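Local coordinates for putative O-acetylhomoserine (Thiol)-lyase (Campylobacter jejuni, PDB 4OC9), which is probably a pyridoxal-phosphate-dependent enzyme of the trans-sulfuration family that transfers the aminocarboxypropyl group of O-acetylhomoserine to sulfide or a thiol, at residues 295-300 with 406-411; 173-177 with 229-235; 54-58 with 267-273. One frame throughout, in Å; residues are numbered along the deposited sequence.

The three contacts are spread widely through this PLP-dependent subunit. Interaction 2 lies at the start of strand 177-181 in the seven-stranded sheet. Interaction 3 joins the loop before helix 60-73 to the end of helix 257-270, and the chain of interaction 2 is nested within the loop it closes; their centres are 27 Å apart. Interaction 1 ties helix 276-309 to the segment leaving strand 401-405 of the five-stranded sheet, with its centre 42 Å from interaction 2 and 37 Å from interaction 3, across the centre of the chain from both. Interaction 3 adjoins an active site: the Tyr54 hydroxyl is hydrogen-bonded to the pyridoxal-phosphate-modified lysine of a neighbouring subunit.

Interaction 1 of 3, residues 295-300 with 406-411; sequences KHSQNA and IGLENS
Four successive carbonyls, those of residues 406-409, receive hydrogen bonds from side chains of helix 276-309, which hold the loop leading from strand 401-405 of the five-stranded mixed sheet to the N-cap of helix 411-422. His296 (chi1 m) gives ND1 to Ile406 O at 2.8 Å, nearly linear; Asn299 (chi1 m) gives ND2 to Gly407 O at 3.0 Å and, weakly, to Glu409 O at 2.8 Å; Lys295, with chi1 t and chi2 p, brings NZ to 3.2 Å from Leu408 O. The loop stays extended through Ile406 (-82/123) and Gly407 (-88/-159), bends at Leu408 (-102/8), and reaches N-cap Asn410. CA atoms approach at 5.7 Å for His296-Gly407 and 5.6 Å for both Ala300-Ile406 and Asn299-Ser411. Glu409 turns away to Ser374 and to His12 of a second subunit. Beside these hydrogen bonds, Ile406 CG2 packs at 3.4 Å on Asn299 CB, and Ala300 CB meets Ile406 CG1 at 3.8 Å. Leu408 CD2 makes a CH-pi contact over the His296 ring, 3.6 Å from its centroid.

Interaction 2 of 3, residues 173-177 with 229-235; sequences KHKIV and LKNNDRY
Helix 164-174 finishes in a Schellman motif: His174 is at -82/-1 and Lys175 takes positive phi (64/41), after which Ile176 (-108/140) and Val177 (-74/128) extend into strand 177-181. It links adjacent parallel strands 146-152 and 177-181, a beta-alpha-beta crossover of the seven-stranded sheet. Opposite, residues 229-235 leave helix 225-229 through two successive turns, type II from Leu229 to Asn232, with Asn231 at 55/43, and type I from Asn232 to Tyr235, closed by Tyr235 N to Asn232 O at 2.9 Å. The backbones stay apart, with CA atoms 7.7 Å apart for Ile176-Arg234 and 8.3 Å for Val177-Leu229, so side chains bridge the gap.

Arg234 (chi1 and chi2 t, chi3 m) reaches His174 O with NH2 at 2.9 Å and, weakly, with NE at 3.3 Å, while Ile176 CG1 lies over a face of the guanidinium, 3.4 Å from Arg234 NE. Asn232 (chi1 t) gives ND2 to Lys175 O at 3.2 Å; its OD1 accepts Arg234 N at 2.8 Å, an Asx turn that fixes the amide. Tyr235 (chi1 m) sets OH 3.0 Å from Val177 N, an almost straight bond, and the same hydroxyl is bonded to Lys147 O on the neighbouring strand 146-152. Val177 CG2 packs on Leu229 CD2 at 3.8 Å and Tyr235 CZ at 3.7 Å. His174 sends its imidazole to Glu139 instead.

Every hydrogen bond across the contact joins a side chain of 232-235 to a main-chain atom of 174-177: no salt bridge is formed, and the crossover's return into its second strand is held through its backbone.

Interaction 3 of 3, residues 54-58 with 267-273; sequences YSRLS and LRDLGAS
Arg56 buries more surface here than any other residue, 94 Å², followed by Leu57 and Arg268. Residues 55-57 have helical phi/psi and form a tight turn, with Leu57 N bonded to Tyr54 O at 2.9 Å. They sit against the last turn of helix 257-270, which Gly271 (60/40) terminates; Ala272 then centres an inverse gamma turn, and Ser273 is extended. CA atoms come to 5.5 Å for both Arg56-Ser273 and Leu57-Arg268.

The Arg56 side chain (chi1 and chi2 t, chi3 33°) runs along the helix end: CG lies 3.4 Å from Leu267 O, CD 4.0 Å from Gly271 CA, and NH1 makes a weak hydrogen bond of 2.8 Å to Arg268 O. A CB on residue 271 would stand only 3.5 Å from Arg56 CD, so glycine suits both the positive phi and the neighbour. NH2 of Arg56 continues to Tyr109 of a third subunit. Leu57, with chi1 m and chi2 t, bends CD2 back to 3.4 Å from both CA and CB of Arg268, and Leu267 CD1 meets Leu57 O at 3.4 Å. Arg268 is extended, all four chi angles near 180°, and is hydrogen-bonded through NH1 to Tyr245. Ser273 OG lies 3.1 Å from Ser55 O and 3.4 Å from Arg56 O.

Tyr54, just before this turn, hydrogen-bonds to the cofactor-bearing lysine of that third subunit. The contact thus lies beside an active site to which two subunits contribute, consistent with the shared sites of other trans-sulfuration enzymes.

Interaction 1 of 3, residues 295-300 with 406-411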
loop_
_atom_site.group_PDB
_atom_site.type_symbol
_atom_site.label_atom_id
_atom_site.label_comp_id
_atom_site.label_asym_id
_atom_site.label_seq_id
_atom_site.Cartn_x
_atom_site.Cartn_y
_atom_site.Cartn_z
ATOM N N LYS D 295 -0.659 -19.071 -20.100
ATOM C CA LYS D 295 -2.075 -18.880 -20.421
ATOM C C LYS D 295 -2.186 -17.748 -21.447
ATOM O O LYS D 295 -2.961 -17.813 -22.398
ATOM C CB LYS D 295 -2.897 -18.509 -19.186
ATOM C CG LYS D 295 -4.387 -18.351 -19.459
ATOM C CD LYS D 295 -5.014 -19.682 -19.824
ATOM C CE LYS D 295 -6.513 -19.597 -20.146
ATOM N NZ LYS D 295 -7.420 -19.138 -19.062
ATOM N N HIS D 296 -1.469 -16.660 -21.205
ATOM C CA HIS D 296 -1.514 -15.565 -22.143
ATOM C C HIS D 296 -1.180 -16.095 -23.537
ATOM O O HIS D 296 -1.828 -15.712 -24.522
ATOM C CB HIS D 296 -0.502 -14.456 -21.843
ATOM C CG HIS D 296 -0.830 -13.574 -20.679
ATOM N ND1 HIS D 296 -1.749 -12.548 -20.770
ATOM C CD2 HIS D 296 -0.221 -13.422 -19.485
ATOM C CE1 HIS D 296 -1.777 -11.885 -19.640
ATOM N NE2 HIS D 296 -0.866 -12.404 -18.837
ATOM N N SER D 297 -0.137 -16.919 -23.601
ATOM C CA SER D 297 0.342 -17.483 -24.874
ATOM C C SER D 297 -0.651 -18.416 -25.520
ATOM O O SER D 297 -0.914 -18.330 -26.699
ATOM C CB SER D 297 1.705 -18.152 -24.676
ATOM O OG SER D 297 2.692 -17.196 -24.268
ATOM N N GLN D 298 -1.178 -19.329 -24.742
ATOM C CA GLN D 298 -2.170 -20.272 -25.246
ATOM C C GLN D 298 -3.397 -19.495 -25.787
ATOM O O GLN D 298 -3.894 -19.804 -26.872
ATOM C CB GLN D 298 -2.593 -21.239 -24.134
ATOM C CG GLN D 298 -1.473 -22.159 -23.669
ATOM C CD GLN D 298 -1.789 -22.894 -22.357
ATOM O OE1 GLN D 298 -2.519 -22.386 -21.496
ATOM N NE2 GLN D 298 -1.171 -24.055 -22.170
ATOM N N ASN D 299 -3.899 -18.525 -25.016
ATOM C CA ASN D 299 -5.023 -17.739 -25.484
ATOM C C ASN D 299 -4.697 -16.974 -26.754
ATOM O O ASN D 299 -5.486 -16.960 -27.690
ATOM C CB ASN D 299 -5.504 -16.740 -24.451
ATOM C CG ASN D 299 -6.309 -17.369 -23.326
ATOM O OD1 ASN D 299 -6.735 -18.500 -23.419
ATOM N ND2 ASN D 299 -6.569 -16.592 -22.280
ATOM N N ALA D 300 -3.529 -16.340 -26.797
ATOM C CA ALA D 300 -3.147 -15.572 -27.969
ATOM C C ALA D 300 -3.140 -16.402 -29.222
ATOM O O ALA D 300 -3.586 -15.955 -30.295
ATOM C CB ALA D 300 -1.783 -14.935 -27.769
ATOM N N ILE D 406 -3.632 -9.963 -25.310
ATOM C CA ILE D 406 -4.448 -11.075 -24.901
ATOM C C ILE D 406 -4.309 -11.376 -23.423
ATOM O O ILE D 406 -3.213 -11.620 -22.920
ATOM C CB ILE D 406 -4.162 -12.329 -25.729
ATOM C CG1 ILE D 406 -4.225 -12.028 -27.229
ATOM C CG2 ILE D 406 -5.148 -13.441 -25.361
ATOM C CD1 ILE D 406 -5.551 -11.502 -27.721
ATOM N N GLY D 407 -5.447 -11.349 -22.735
ATOM C CA GLY D 407 -5.504 -11.574 -21.297
ATOM C C GLY D 407 -5.631 -13.002 -20.851
ATOM O O GLY D 407 -5.317 -13.917 -21.604
ATOM N N LEU D 408 -6.104 -13.182 -19.624
ATOM C CA LEU D 408 -6.249 -14.518 -19.031
ATOM C C LEU D 408 -7.680 -15.024 -19.040
ATOM O O LEU D 408 -7.948 -16.043 -18.439
ATOM C CB LEU D 408 -5.742 -14.509 -17.594
ATOM C CG LEU D 408 -4.287 -14.067 -17.367
ATOM C CD1 LEU D 408 -4.004 -14.053 -15.877
ATOM C CD2 LEU D 408 -3.321 -14.977 -18.085
ATOM N N GLU D 409 -8.587 -14.303 -19.709
ATOM C CA GLU D 409 -9.981 -14.730 -19.766
ATOM C C GLU D 409 -10.126 -16.058 -20.553
ATOM O O GLU D 409 -9.171 -16.556 -21.158
ATOM C CB GLU D 409 -10.916 -13.732 -20.467
ATOM C CG GLU D 409 -10.979 -12.290 -19.986
ATOM C CD GLU D 409 -9.878 -11.376 -20.519
ATOM O OE1 GLU D 409 -8.903 -11.814 -21.152
ATOM O OE2 GLU D 409 -10.028 -10.153 -20.345
ATOM N N ASN D 410 -11.325 -16.624 -20.535
ATOM C CA ASN D 410 -11.588 -17.855 -21.278
ATOM C C ASN D 410 -11.537 -17.541 -22.791
ATOM O O ASN D 410 -12.159 -16.600 -23.241
ATOM C CB ASN D 410 -12.921 -18.444 -20.852
ATOM C CG ASN D 410 -13.296 -19.648 -21.665
ATOM O OD1 ASN D 410 -13.578 -19.534 -22.850
ATOM N ND2 ASN D 410 -13.429 -20.782 -21.009
ATOM N N SER D 411 -10.760 -18.316 -23.541
ATOM C CA SER D 411 -10.590 -18.092 -24.978
ATOM C C SER D 411 -11.887 -18.071 -25.793
ATOM O O SER D 411 -12.002 -17.302 -26.730
ATOM C CB SER D 411 -9.571 -19.082 -25.566
ATOM O OG SER D 411 -9.953 -20.451 -25.356
#

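Interaction 2 of 3, residues 173-177 with 229-235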
loop_
_atom_site.group_PDB
_atom_site.type_symbol
_atom_site.label_atom_id
_atom_site.label_comp_id
_atom_site.label_asym_id
_atom_site.label_seq_id
_atom_site.Cartn_x
_atom_site.Cartn_y
_atom_site.Cartn_z
ATOM N N LYS D 173 32.099 -7.617 -32.303
ATOM C CA LYS D 173 33.188 -7.282 -33.173
ATOM C C LYS D 173 33.686 -5.860 -32.873
ATOM O O LYS D 173 34.873 -5.650 -32.669
ATOM C CB LYS D 173 32.745 -7.375 -34.629
ATOM C CG LYS D 173 33.894 -7.252 -35.611
ATOM C CD LYS D 173 33.430 -7.236 -37.051
ATOM C CE LYS D 173 32.665 -5.958 -37.377
ATOM N NZ LYS D 173 32.267 -6.001 -38.808
ATOM N N HIS D 174 32.769 -4.898 -32.847
ATOM C CA HIS D 174 33.117 -3.507 -32.584
ATOM C C HIS D 174 33.273 -3.175 -31.110
ATOM O O HIS D 174 33.545 -2.018 -30.773
ATOM C CB HIS D 174 32.047 -2.562 -33.148
ATOM C CG HIS D 174 31.848 -2.664 -34.627
ATOM N ND1 HIS D 174 32.564 -1.901 -35.532
ATOM C CD2 HIS D 174 31.000 -3.418 -35.361
ATOM C CE1 HIS D 174 32.169 -2.191 -36.761
ATOM N NE2 HIS D 174 31.218 -3.106 -36.684
ATOM N N LYS D 175 33.072 -4.146 -30.225
ATOM C CA LYS D 175 33.202 -3.913 -28.769
ATOM C C LYS D 175 32.151 -2.907 -28.265
ATOM O O LYS D 175 32.442 -2.012 -27.467
ATOM C CB LYS D 175 34.615 -3.437 -28.454
ATOM C CG LYS D 175 35.619 -4.437 -28.948
ATOM C CD LYS D 175 35.900 -5.550 -27.970
ATOM C CE LYS D 175 36.798 -4.971 -26.886
ATOM N NZ LYS D 175 37.112 -5.968 -25.829
ATOM N N ILE D 176 30.929 -3.056 -28.775
ATOM C CA ILE D 176 29.819 -2.196 -28.403
ATOM C C ILE D 176 28.819 -2.959 -27.518
ATOM O O ILE D 176 28.528 -4.140 -27.748
ATOM C CB ILE D 176 29.071 -1.666 -29.637
ATOM C CG1 ILE D 176 30.007 -0.843 -30.501
ATOM C CG2 ILE D 176 27.893 -0.803 -29.208
ATOM C CD1 ILE D 176 29.383 -0.351 -31.796
ATOM N N VAL D 177 28.303 -2.264 -26.509
ATOM C CA VAL D 177 27.328 -2.843 -25.582
ATOM C C VAL D 177 25.983 -2.962 -26.255
ATOM O O VAL D 177 25.512 -1.992 -26.882
ATOM C CB VAL D 177 27.128 -1.954 -24.349
ATOM C CG1 VAL D 177 25.964 -2.461 -23.512
ATOM C CG2 VAL D 177 28.406 -1.861 -23.523
ATOM N N LEU D 229 33.510 -3.448 -20.596
ATOM C CA LEU D 229 33.587 -2.021 -20.240
ATOM C C LEU D 229 34.962 -1.573 -19.793
ATOM O O LEU D 229 35.404 -0.472 -20.138
ATOM C CB LEU D 229 32.545 -1.663 -19.173
ATOM C CG LEU D 229 31.078 -1.763 -19.603
ATOM C CD1 LEU D 229 30.145 -1.520 -18.430
ATOM C CD2 LEU D 229 30.775 -0.780 -20.735
ATOM N N LYS D 230 35.620 -2.398 -18.990
ATOM C CA LYS D 230 36.952 -2.060 -18.512
ATOM C C LYS D 230 37.977 -2.092 -19.643
ATOM O O LYS D 230 37.968 -2.993 -20.469
ATOM C CB LYS D 230 37.388 -2.993 -17.370
ATOM C CG LYS D 230 36.676 -2.762 -16.049
ATOM C CD LYS D 230 37.185 -3.744 -15.018
ATOM C CE LYS D 230 36.577 -3.490 -13.660
ATOM N NZ LYS D 230 36.946 -4.493 -12.628
ATOM N N ASN D 231 38.862 -1.104 -19.650
ATOM C CA ASN D 231 39.922 -0.992 -20.659
ATOM C C ASN D 231 39.387 -1.008 -22.076
ATOM O O ASN D 231 39.952 -1.639 -22.947
ATOM C CB ASN D 231 40.940 -2.117 -20.484
ATOM C CG ASN D 231 41.575 -2.112 -19.111
ATOM O OD1 ASN D 231 41.732 -1.061 -18.481
ATOM N ND2 ASN D 231 41.989 -3.285 -18.657
ATOM N N ASN D 232 38.301 -0.287 -22.293
ATOM C CA ASN D 232 37.698 -0.201 -23.601
ATOM C C ASN D 232 37.591 1.287 -23.888
ATOM O O ASN D 232 36.858 2.018 -23.217
ATOM C CB ASN D 232 36.354 -0.934 -23.614
ATOM C CG ASN D 232 35.634 -0.849 -24.951
ATOM O OD1 ASN D 232 35.876 0.039 -25.754
ATOM N ND2 ASN D 232 34.686 -1.740 -25.151
ATOM N N ASP D 233 38.370 1.726 -24.871
ATOM C CA ASP D 233 38.436 3.124 -25.297
ATOM C C ASP D 233 37.086 3.712 -25.691
ATOM O O ASP D 233 36.917 4.929 -25.762
ATOM C CB ASP D 233 39.364 3.264 -26.516
ATOM C CG ASP D 233 40.811 2.891 -26.224
ATOM O OD1 ASP D 233 41.157 2.642 -25.040
ATOM O OD2 ASP D 233 41.604 2.871 -27.201
ATOM N N ARG D 234 36.135 2.848 -26.000
ATOM C CA ARG D 234 34.825 3.320 -26.395
ATOM C C ARG D 234 34.023 3.826 -25.166
ATOM O O ARG D 234 33.128 4.665 -25.320
ATOM C CB ARG D 234 34.084 2.196 -27.104
ATOM C CG ARG D 234 32.777 2.631 -27.714
ATOM C CD ARG D 234 32.062 1.477 -28.396
ATOM N NE ARG D 234 32.803 0.887 -29.516
ATOM C CZ ARG D 234 32.768 1.331 -30.779
ATOM N NH1 ARG D 234 32.080 2.420 -31.127
ATOM N NH2 ARG D 234 33.461 0.692 -31.704
ATOM N N TYR D 235 34.391 3.370 -23.961
ATOM C CA TYR D 235 33.691 3.779 -22.747
ATOM C C TYR D 235 34.596 4.418 -21.693
ATOM O O TYR D 235 34.967 3.794 -20.688
ATOM C CB TYR D 235 32.914 2.597 -22.158
ATOM C CG TYR D 235 31.955 2.026 -23.155
ATOM C CD1 TYR D 235 30.781 2.708 -23.487
ATOM C CD2 TYR D 235 32.207 0.802 -23.782
ATOM C CE1 TYR D 235 29.897 2.200 -24.413
ATOM C CE2 TYR D 235 31.337 0.296 -24.721
ATOM C CZ TYR D 235 30.181 1.002 -25.034
ATOM O OH TYR D 235 29.280 0.489 -25.959
#

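Interaction 3 of 3, residues 54-58 with 267-273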
loop_
_atom_site.group_PDB
_atom_site.type_symbol
_atom_site.label_atom_id
_atom_site.label_comp_id
_atom_site.label_asym_id
_atom_site.label_seq_id
_atom_site.Cartn_x
_atom_site.Cartn_y
_atom_site.Cartn_z
ATOM N N TYR D 54 19.950 5.470 1.505
ATOM C CA TYR D 54 18.767 6.273 1.264
ATOM C C TYR D 54 18.031 5.639 0.108
ATOM O O TYR D 54 18.645 5.298 -0.913
ATOM C CB TYR D 54 19.199 7.690 0.933
ATOM C CG TYR D 54 18.062 8.668 0.771
ATOM C CD1 TYR D 54 17.344 9.115 1.896
ATOM C CD2 TYR D 54 17.778 9.240 -0.454
ATOM C CE1 TYR D 54 16.329 10.046 1.784
ATOM C CE2 TYR D 54 16.756 10.159 -0.578
ATOM C CZ TYR D 54 16.044 10.568 0.549
ATOM O OH TYR D 54 15.036 11.499 0.413
ATOM N N SER D 55 16.712 5.517 0.266
ATOM C CA SER D 55 15.842 4.862 -0.738
ATOM C C SER D 55 15.858 5.385 -2.158
ATOM O O SER D 55 15.445 4.664 -3.066
ATOM C CB SER D 55 14.418 4.647 -0.226
ATOM O OG SER D 55 14.473 3.763 0.861
ATOM N N ARG D 56 16.303 6.604 -2.368
ATOM C CA ARG D 56 16.391 7.074 -3.759
ATOM C C ARG D 56 17.433 6.251 -4.521
ATOM O O ARG D 56 17.330 6.091 -5.725
ATOM C CB ARG D 56 16.684 8.570 -3.849
ATOM C CG ARG D 56 17.222 9.058 -5.193
ATOM C CD ARG D 56 17.181 10.553 -5.383
ATOM N NE ARG D 56 17.383 11.356 -4.186
ATOM C CZ ARG D 56 18.525 11.796 -3.664
ATOM N NH1 ARG D 56 19.692 11.446 -4.169
ATOM N NH2 ARG D 56 18.465 12.555 -2.580
ATOM N N LEU D 57 18.419 5.710 -3.796
ATOM C CA LEU D 57 19.486 4.889 -4.389
ATOM C C LEU D 57 19.114 3.412 -4.390
ATOM O O LEU D 57 19.249 2.744 -5.397
ATOM C CB LEU D 57 20.782 5.014 -3.597
ATOM C CG LEU D 57 21.243 6.426 -3.255
ATOM C CD1 LEU D 57 22.683 6.339 -2.796
ATOM C CD2 LEU D 57 21.162 7.285 -4.483
ATOM N N SER D 58 18.702 2.895 -3.221
ATOM C CA SER D 58 18.317 1.512 -3.124
ATOM C C SER D 58 17.424 1.307 -1.902
ATOM O O SER D 58 17.509 2.042 -0.913
ATOM C CB SER D 58 19.516 0.591 -3.002
ATOM O OG SER D 58 20.156 0.763 -1.737
ATOM N N LEU D 267 20.532 7.107 -10.520
ATOM C CA LEU D 267 19.486 7.101 -9.507
ATOM C C LEU D 267 19.754 8.233 -8.522
ATOM O O LEU D 267 18.866 9.006 -8.218
ATOM C CB LEU D 267 19.378 5.777 -8.731
ATOM C CG LEU D 267 18.632 4.645 -9.402
ATOM C CD1 LEU D 267 18.791 3.325 -8.668
ATOM C CD2 LEU D 267 17.160 5.041 -9.495
ATOM N N ARG D 268 20.992 8.337 -8.070
ATOM C CA ARG D 268 21.320 9.361 -7.110
ATOM C C ARG D 268 21.053 10.770 -7.551
ATOM O O ARG D 268 20.522 11.561 -6.791
ATOM C CB ARG D 268 22.774 9.249 -6.686
ATOM C CG ARG D 268 23.121 10.196 -5.557
ATOM C CD ARG D 268 24.506 9.926 -4.997
ATOM N NE ARG D 268 24.724 10.655 -3.731
ATOM C CZ ARG D 268 25.821 10.577 -2.970
ATOM N NH1 ARG D 268 26.851 9.810 -3.317
ATOM N NH2 ARG D 268 25.890 11.274 -1.847
ATOM N N ASP D 269 21.391 11.087 -8.790
ATOM C CA ASP D 269 21.201 12.461 -9.279
ATOM C C ASP D 269 19.927 12.732 -10.099
ATOM O O ASP D 269 19.441 13.844 -10.097
ATOM C CB ASP D 269 22.450 12.885 -10.084
ATOM C CG ASP D 269 23.770 12.763 -9.277
ATOM O OD1 ASP D 269 23.739 12.556 -8.045
ATOM O OD2 ASP D 269 24.856 12.871 -9.902
ATOM N N LEU D 270 19.456 11.758 -10.869
ATOM C CA LEU D 270 18.238 11.948 -11.697
ATOM C C LEU D 270 16.987 11.477 -10.963
ATOM O O LEU D 270 15.877 11.951 -11.241
ATOM C CB LEU D 270 18.373 11.343 -13.086
ATOM C CG LEU D 270 19.198 12.056 -14.186
ATOM C CD1 LEU D 270 20.457 12.650 -13.622
ATOM C CD2 LEU D 270 19.534 11.277 -15.475
ATOM N N GLY D 271 17.170 10.534 -10.042
ATOM C CA GLY D 271 16.088 10.054 -9.198
ATOM C C GLY D 271 14.818 9.396 -9.653
ATOM O O GLY D 271 13.756 9.689 -9.095
ATOM N N ALA D 272 14.917 8.527 -10.642
ATOM C CA ALA D 272 13.761 7.804 -11.163
ATOM C C ALA D 272 13.662 6.507 -10.357
ATOM O O ALA D 272 13.730 5.400 -10.864
ATOM C CB ALA D 272 13.916 7.519 -12.628
ATOM N N SER D 273 13.470 6.696 -9.077
ATOM C CA SER D 273 13.392 5.629 -8.118
ATOM C C SER D 273 12.050 4.902 -8.060
ATOM O O SER D 273 10.956 5.465 -8.208
ATOM C CB SER D 273 13.932 6.202 -6.794
ATOM O OG SER D 273 13.994 5.307 -5.702
#